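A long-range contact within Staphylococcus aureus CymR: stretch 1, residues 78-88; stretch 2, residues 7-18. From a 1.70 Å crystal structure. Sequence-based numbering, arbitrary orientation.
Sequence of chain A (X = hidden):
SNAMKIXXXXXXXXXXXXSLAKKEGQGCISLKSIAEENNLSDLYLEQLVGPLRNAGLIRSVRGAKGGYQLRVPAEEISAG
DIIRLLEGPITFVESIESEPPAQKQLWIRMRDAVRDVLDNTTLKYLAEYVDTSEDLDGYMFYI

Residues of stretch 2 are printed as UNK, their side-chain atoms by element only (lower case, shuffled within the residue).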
# COMPACT_ATOMS: atom_id res chain seq x y z
N SER A 78 -17.95 5.74 3.46
CA SER A 78 -16.50 5.85 3.68
C SER A 78 -15.72 5.63 2.38
O SER A 78 -16.20 5.02 1.43
CB SER A 78 -16.01 4.86 4.74
OG SER A 78 -15.97 3.54 4.22
N ALA A 79 -14.50 6.17 2.35
CA ALA A 79 -13.64 5.97 1.19
C ALA A 79 -13.43 4.47 1.00
O ALA A 79 -13.37 3.97 -0.13
CB ALA A 79 -12.34 6.67 1.42
N GLY A 80 -13.33 3.76 2.12
CA GLY A 80 -13.14 2.33 2.08
C GLY A 80 -14.30 1.63 1.39
O GLY A 80 -14.09 0.72 0.58
N ASP A 81 -15.52 2.06 1.72
CA ASP A 81 -16.73 1.51 1.11
C ASP A 81 -16.61 1.62 -0.41
O ASP A 81 -16.89 0.67 -1.15
CB ASP A 81 -17.97 2.29 1.58
CG ASP A 81 -18.30 2.05 3.06
OD1 ASP A 81 -17.98 0.96 3.58
OD2 ASP A 81 -18.90 2.97 3.68
N ILE A 82 -16.19 2.79 -0.87
CA ILE A 82 -16.12 3.05 -2.30
C ILE A 82 -15.06 2.20 -2.97
O ILE A 82 -15.29 1.59 -4.01
CB ILE A 82 -15.89 4.55 -2.56
CG1 ILE A 82 -17.13 5.34 -2.13
CG2 ILE A 82 -15.61 4.77 -4.04
CD1 ILE A 82 -16.93 6.83 -1.91
N ILE A 83 -13.88 2.16 -2.38
CA ILE A 83 -12.81 1.37 -2.95
C ILE A 83 -13.21 -0.10 -3.03
O ILE A 83 -13.02 -0.75 -4.05
CB ILE A 83 -11.54 1.50 -2.13
CG1 ILE A 83 -11.06 2.95 -2.12
CG2 ILE A 83 -10.47 0.59 -2.69
CD1 ILE A 83 -10.80 3.47 -3.49
N ARG A 84 -13.80 -0.60 -1.95
CA ARG A 84 -14.23 -2.00 -1.90
C ARG A 84 -15.18 -2.36 -3.04
O ARG A 84 -15.02 -3.39 -3.68
CB ARG A 84 -14.86 -2.32 -0.54
CG ARG A 84 -13.82 -2.45 0.58
CD ARG A 84 -14.42 -2.99 1.89
NE ARG A 84 -15.11 -1.96 2.67
CZ ARG A 84 -14.50 -1.13 3.51
NH1 ARG A 84 -13.19 -1.19 3.67
NH2 ARG A 84 -15.21 -0.23 4.18
N LEU A 85 -16.15 -1.49 -3.31
CA LEU A 85 -17.13 -1.76 -4.34
C LEU A 85 -16.50 -1.86 -5.73
O LEU A 85 -16.91 -2.68 -6.55
CB LEU A 85 -18.18 -0.66 -4.35
CG LEU A 85 -19.26 -0.79 -3.29
CD1 LEU A 85 -20.01 0.52 -3.15
CD2 LEU A 85 -20.21 -1.93 -3.66
N LEU A 86 -15.51 -1.03 -5.98
CA LEU A 86 -14.93 -0.96 -7.31
C LEU A 86 -13.74 -1.89 -7.53
O LEU A 86 -13.55 -2.39 -8.63
CB LEU A 86 -14.55 0.48 -7.64
CG LEU A 86 -15.78 1.38 -7.73
CD1 LEU A 86 -15.43 2.84 -7.58
CD2 LEU A 86 -16.54 1.13 -9.04
N GLU A 87 -12.97 -2.13 -6.48
CA GLU A 87 -11.71 -2.87 -6.64
C GLU A 87 -11.74 -4.26 -6.02
O GLU A 87 -11.19 -5.21 -6.58
CB GLU A 87 -10.54 -2.08 -6.04
CG GLU A 87 -10.27 -2.40 -4.58
CD GLU A 87 -8.82 -2.22 -4.20
OE1 GLU A 87 -8.10 -1.49 -4.91
OE2 GLU A 87 -8.39 -2.82 -3.19
N GLY A 88 -12.38 -4.38 -4.86
CA GLY A 88 -12.38 -5.63 -4.12
C GLY A 88 -12.29 -5.42 -2.62
O GLY A 88 -11.78 -4.40 -2.16
N UNK A 7 -5.71 0.80 -7.24
CA UNK A 7 -6.76 0.48 -8.22
C UNK A 7 -7.22 1.73 -8.96
O UNK A 7 -7.78 2.64 -8.34
c UNK A 7 -7.95 -0.18 -7.54
o UNK A 7 -9.12 -0.04 -8.33
N UNK A 8 -6.99 1.75 -10.27
CA UNK A 8 -7.36 2.90 -11.08
C UNK A 8 -8.87 3.17 -10.99
O UNK A 8 -9.29 4.31 -10.83
c UNK A 8 -6.95 2.71 -12.54
o UNK A 8 -5.52 2.58 -12.62
c UNK A 8 -7.39 3.90 -13.38
N UNK A 9 -9.67 2.11 -11.10
CA UNK A 9 -11.12 2.22 -10.95
C UNK A 9 -11.50 2.84 -9.60
O UNK A 9 -12.37 3.69 -9.52
c UNK A 9 -12.60 -1.00 -12.56
c UNK A 9 -11.77 0.28 -12.48
c UNK A 9 -11.78 0.85 -11.08
c UNK A 9 -11.92 -2.15 -11.82
n UNK A 9 -12.70 -3.43 -11.92
N UNK A 10 -10.84 2.37 -8.54
CA UNK A 10 -11.10 2.86 -7.20
C UNK A 10 -10.81 4.34 -7.09
O UNK A 10 -11.64 5.09 -6.58
N UNK A 11 -9.64 4.76 -7.56
CA UNK A 11 -9.29 6.17 -7.51
C UNK A 11 -10.30 7.04 -8.25
O UNK A 11 -10.78 8.04 -7.71
n UNK A 11 -4.97 7.34 -7.69
c UNK A 11 -6.81 5.74 -7.27
c UNK A 11 -7.89 6.40 -8.09
n UNK A 11 -3.39 9.01 -7.83
n UNK A 11 -2.90 6.88 -8.53
c UNK A 11 -3.75 7.75 -8.01
c UNK A 11 -5.43 5.97 -7.86
N UNK A 12 -10.62 6.67 -9.48
CA UNK A 12 -11.56 7.49 -10.26
C UNK A 12 -12.97 7.42 -9.70
O UNK A 12 -13.68 8.40 -9.73
c UNK A 12 -7.96 8.67 -13.62
c UNK A 12 -11.51 7.14 -11.74
o UNK A 12 -6.82 9.18 -14.23
c UNK A 12 -10.26 7.67 -12.41
c UNK A 12 -10.07 9.03 -12.57
c UNK A 12 -8.92 9.54 -13.17
c UNK A 12 -8.12 7.31 -13.47
c UNK A 12 -9.27 6.81 -12.86
N UNK A 13 -13.35 6.26 -9.16
CA UNK A 13 -14.64 6.15 -8.50
C UNK A 13 -14.76 7.10 -7.32
O UNK A 13 -15.80 7.74 -7.12
N UNK A 14 -13.69 7.18 -6.53
CA UNK A 14 -13.63 8.07 -5.39
C UNK A 14 -13.76 9.51 -5.84
O UNK A 14 -14.51 10.28 -5.23
c UNK A 14 -12.31 7.88 -4.64
c UNK A 14 -11.00 8.00 -2.52
c UNK A 14 -12.35 7.61 -3.13
c UNK A 14 -13.51 8.31 -2.42
N UNK A 15 -13.04 9.87 -6.90
CA UNK A 15 -13.16 11.21 -7.47
C UNK A 15 -14.58 11.56 -7.90
O UNK A 15 -15.06 12.65 -7.63
c UNK A 15 -12.28 12.87 -9.15
c UNK A 15 -12.16 11.43 -8.64
o UNK A 15 -10.82 11.22 -8.17
N UNK A 16 -15.24 10.62 -8.58
CA UNK A 16 -16.65 10.77 -8.96
C UNK A 16 -17.50 11.09 -7.72
O UNK A 16 -18.28 12.04 -7.70
c UNK A 16 -18.43 9.35 -10.42
c UNK A 16 -17.13 9.46 -9.63
c UNK A 16 -19.13 8.03 -10.12
c UNK A 16 -19.37 10.51 -10.18
N UNK A 17 -17.31 10.30 -6.68
CA UNK A 17 -18.13 10.42 -5.48
C UNK A 17 -17.89 11.74 -4.74
O UNK A 17 -18.82 12.33 -4.19
c UNK A 17 -17.91 9.21 -4.57
c UNK A 17 -20.69 7.80 -3.69
c UNK A 17 -18.38 7.91 -5.21
s UNK A 17 -20.18 7.87 -5.40
N UNK A 18 -16.65 12.21 -4.72
CA UNK A 18 -16.34 13.49 -4.09
C UNK A 18 -17.05 14.62 -4.83
O UNK A 18 -17.62 15.52 -4.21
c UNK A 18 -14.53 15.13 -3.53
c UNK A 18 -14.82 13.73 -4.01
c UNK A 18 -14.18 12.71 -3.07
c UNK A 18 -12.66 12.60 -3.20

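Position 7 carries one carbon and then one oxygen. The carbon, CB, lies 2.9 Å from Glu87 OE1, and the oxygen accepts a hydrogen bond from the backbone N of position 10 at 3.0 Å. This is Ser7.

Position 8 has one carbon bearing an oxygen and a second carbon. It is exposed and out of reach of stretch 1. The beta-branched hydroxyl identifies Thr8.

Position 9 has four carbons in a row ending in nitrogen. It reaches out, and its nitrogen lies 3.6 Å from Leu86 O. This is Lys9.

Position 10 has no side-chain atoms. Its backbone O is 3.6 Å from Ile83 CD1 and its CA is 4.2 Å from Leu86 CB. A CB would sit tightly, 3.1 Å from Ile83 CD1. It is Gly10.

Position 11 has three carbons, a nitrogen, then a carbon carrying two more nitrogens. Its CA-to-CB bond points away from stretch 1, and its guanidinium is hydrogen-bonded elsewhere in the structure. It is Arg11.

Position 12 has one carbon and a six-carbon ring bearing an oxygen. Its CA-to-CB bond also points away; it makes no contact. It is Tyr12.

Position 13 again lacks a side chain. Its CA lies 3.5 Å from Leu86 CD1, and a CB would clash with that methyl at 2.0 Å. It is Gly13.

Position 14 has four carbons, forked at the second; one end touches Ile82. It is Leu14; CD2 lies 3.8 Å from Ile82 CD1 and 4.3 Å from Ala79 CB.

Position 15 has one carbon carrying an oxygen and a carbon. It is buried but out of reach of stretch 1. It is Thr15.

Position 16 has four carbons, forked at the second, and no contact here. It is Leu16.

Position 17 is unbranched: two carbons, a sulfur, one carbon. Its CB lies 3.7 Å from Ile82 CD1. It is Met17.

Position 18 has four carbons, forked at the first, with one arm two carbons long. It does not touch stretch 1. It is Ile18.

The two helices run at 134° and approach to 8.1 Å between axes. Gly10 and Gly13 leave backbone open to Ile83 and Leu86, and the CA atoms of Ile83 and Gly10 come within 4.8 Å. Farther along, Ile82 packs against Leu14 and Met17. No hydrogen bond crosses between the stretches; the contact is chiefly apolar packing and buries 496 Å².

Stretch 2, residues 7-18: STKGRYGLTLMI
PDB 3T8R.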